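Local atomic coordinates of cellulosomal scaffoldin adaptor protein B (Acetivibrio cellulolyticus, PDB entry 3BWZ), a protein that contributes a type II cohesin module to the cellulosome scaffold, where such modules typically bind dockerin modules of partner proteins. Residues N40-P45 with K86-F91. Residues are numbered along the deposited sequence; the frame is centred on the assembly and turned at random. Where two conformers were deposited one is given.
Sequences NMKYDP and KGILNF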
loop_
_atom_site.group_PDB
_atom_site.type_symbol
_atom_site.label_atom_id
_atom_site.label_comp_id
_atom_site.label_asym_id
_atom_site.label_seq_id
_atom_site.Cartn_x
_atom_site.Cartn_y
_atom_site.Cartn_z
ATOM N N ASN A 40 -1.703 6.337 -2.640
ATOM C CA ASN A 40 -0.590 7.109 -3.167
ATOM C C ASN A 40 0.546 7.037 -2.171
ATOM O O ASN A 40 0.486 7.668 -1.113
ATOM C CB ASN A 40 -1.045 8.556 -3.400
ATOM C CG ASN A 40 -0.036 9.375 -4.139
ATOM O OD1 ASN A 40 0.604 10.305 -3.558
ATOM N ND2 ASN A 40 0.156 9.063 -5.396
ATOM N N MET A 41 1.574 6.280 -2.533
ATOM C CA MET A 41 2.726 6.026 -1.672
ATOM C C MET A 41 3.912 6.849 -2.139
ATOM O O MET A 41 4.119 7.065 -3.334
ATOM C CB MET A 41 3.129 4.582 -1.681
ATOM C CG MET A 41 2.129 3.708 -1.022
ATOM S SD MET A 41 2.552 1.980 -1.135
ATOM C CE MET A 41 4.014 1.859 -0.112
ATOM N N LYS A 42 4.726 7.284 -1.184
ATOM C CA LYS A 42 5.942 8.047 -1.434
ATOM C C LYS A 42 7.120 7.398 -0.723
ATOM O O LYS A 42 7.028 6.980 0.421
ATOM C CB LYS A 42 5.755 9.485 -0.936
ATOM C CG LYS A 42 6.933 10.418 -1.129
ATOM C CD LYS A 42 7.095 10.855 -2.565
ATOM C CE LYS A 42 8.303 11.746 -2.751
ATOM N NZ LYS A 42 9.581 11.008 -2.555
ATOM N N TYR A 43 8.230 7.324 -1.432
ATOM C CA TYR A 43 9.488 6.816 -0.882
ATOM C C TYR A 43 10.622 7.627 -1.481
ATOM O O TYR A 43 10.419 8.360 -2.455
ATOM C CB TYR A 43 9.661 5.302 -1.151
ATOM C CG TYR A 43 9.770 4.983 -2.617
ATOM C CD1 TYR A 43 10.997 4.855 -3.239
ATOM C CD2 TYR A 43 8.641 4.885 -3.400
ATOM C CE1 TYR A 43 11.106 4.620 -4.595
ATOM C CE2 TYR A 43 8.726 4.641 -4.769
ATOM C CZ TYR A 43 9.956 4.516 -5.368
ATOM O OH TYR A 43 10.025 4.322 -6.728
ATOM N N ASP A 44 11.819 7.484 -0.916
ATOM C CA ASP A 44 12.979 8.215 -1.398
ATOM C C ASP A 44 13.705 7.325 -2.389
ATOM O O ASP A 44 14.275 6.318 -2.001
ATOM C CB ASP A 44 13.905 8.588 -0.223
ATOM C CG ASP A 44 15.106 9.386 -0.659
ATOM O OD1 ASP A 44 15.428 9.390 -1.875
ATOM O OD2 ASP A 44 15.737 10.004 0.227
ATOM N N PRO A 45 13.677 7.671 -3.686
ATOM C CA PRO A 45 14.223 6.772 -4.684
ATOM C C PRO A 45 15.750 6.719 -4.706
ATOM O O PRO A 45 16.300 5.872 -5.384
ATOM C CB PRO A 45 13.687 7.361 -5.987
ATOM C CG PRO A 45 13.557 8.820 -5.705
ATOM C CD PRO A 45 13.106 8.894 -4.286
ATOM N N LYS A 86 10.696 10.354 -8.911
ATOM C CA LYS A 86 10.250 11.099 -7.737
ATOM C C LYS A 86 9.949 10.190 -6.536
ATOM O O LYS A 86 9.869 10.652 -5.426
ATOM C CB LYS A 86 9.022 11.964 -8.066
ATOM C CG LYS A 86 9.280 13.010 -9.148
ATOM C CD LYS A 86 8.173 14.057 -9.216
ATOM C CE LYS A 86 8.334 14.986 -10.400
ATOM N NZ LYS A 86 8.258 14.238 -11.692
ATOM N N GLY A 87 9.753 8.910 -6.788
ATOM C CA GLY A 87 9.403 7.964 -5.740
ATOM C C GLY A 87 7.938 7.996 -5.368
ATOM O O GLY A 87 7.602 8.020 -4.183
ATOM N N ILE A 88 7.051 7.926 -6.372
ATOM C CA ILE A 88 5.610 7.950 -6.127
ATOM C C ILE A 88 4.987 6.710 -6.769
ATOM O O ILE A 88 5.194 6.465 -7.954
ATOM C CB ILE A 88 4.930 9.211 -6.726
ATOM C CG1 ILE A 88 5.523 10.496 -6.153
ATOM C CG2 ILE A 88 3.399 9.154 -6.500
ATOM C CD1 ILE A 88 5.187 11.715 -6.991
ATOM N N LEU A 89 4.213 5.953 -5.992
ATOM C CA LEU A 89 3.458 4.811 -6.484
ATOM C C LEU A 89 1.982 5.155 -6.271
ATOM O O LEU A 89 1.535 5.306 -5.135
ATOM C CB LEU A 89 3.788 3.529 -5.698
ATOM C CG LEU A 89 5.273 3.186 -5.543
ATOM C CD1 LEU A 89 5.427 1.909 -4.698
ATOM C CD2 LEU A 89 5.952 3.025 -6.897
ATOM N N ASN A 90 1.227 5.255 -7.355
ATOM C CA ASN A 90 -0.211 5.563 -7.291
ATOM C C ASN A 90 -0.921 4.367 -7.906
ATOM O O ASN A 90 -0.685 4.052 -9.057
ATOM C CB ASN A 90 -0.474 6.879 -8.058
ATOM C CG ASN A 90 -1.935 7.386 -8.051
ATOM O OD1 ASN A 90 -2.177 8.648 -8.190
ATOM N ND2 ASN A 90 -2.866 6.524 -8.135
ATOM N N PHE A 91 -1.756 3.682 -7.139
ATOM C CA PHE A 91 -2.397 2.494 -7.645
ATOM C C PHE A 91 -3.779 2.329 -7.072
ATOM O O PHE A 91 -4.106 2.852 -6.012
ATOM C CB PHE A 91 -1.540 1.240 -7.382
ATOM C CG PHE A 91 -1.218 1.011 -5.928
ATOM C CD1 PHE A 91 -2.018 0.220 -5.123
ATOM C CD2 PHE A 91 -0.082 1.602 -5.355
ATOM C CE1 PHE A 91 -1.706 0.044 -3.780
ATOM C CE2 PHE A 91 0.238 1.404 -4.027
ATOM C CZ PHE A 91 -0.582 0.610 -3.261
#
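M41 and L89 face each other as a hydrogen-bonded antiparallel pair, M41 N giving its hydrogen to L89 O at 2.8 Å in a nearly straight bond (173°) and L89 N returning one to M41 O. Y43 N continues the pairing onto G87 O at 2.9 Å. The Y43 ring lies with one face over G87, whose CA sits 3.7 Å from the ring centroid in a CH-pi contact displaced toward the rim; chi1 of 64° sets CG between the backbone N and the carbonyl carbon and carries the ring over the backbone of G87. At the edge of the Y43 ring, Y43 CE2 meets L89 CG at 3.8 Å. Further along, M41 SD approaches the F91 ring edge-on in a Met-aromatic contact, 3.7 Å from F91 CE2. Strands 34-42 and 88-94 are neighbours in the beta-sandwich of the cohesin fold; M41 and L89 share one face of the sheet, and M41 and F91 both touch I26 of strand 21-29. Y43 also meets the ring of F118. The K42 side chain runs over the other face, its CD 3.9 Å from I88 CG1. Bends at chi2 (75°) and chi4 bring its ammonium to two main-chain carbonyls: K42 NZ lies nearly in line with the C=O of K86, 2.9 Å from K86 O, and stands above the carbonyl plane of Y43, 2.8 Å from Y43 O. The ammonium so bridges the backbones of the two segments. G87, with positive phi, forms a G1 beta bulge with I88 opposite D83, at the turn from strand 77-83. D83 also forms a salt bridge with K86 NZ.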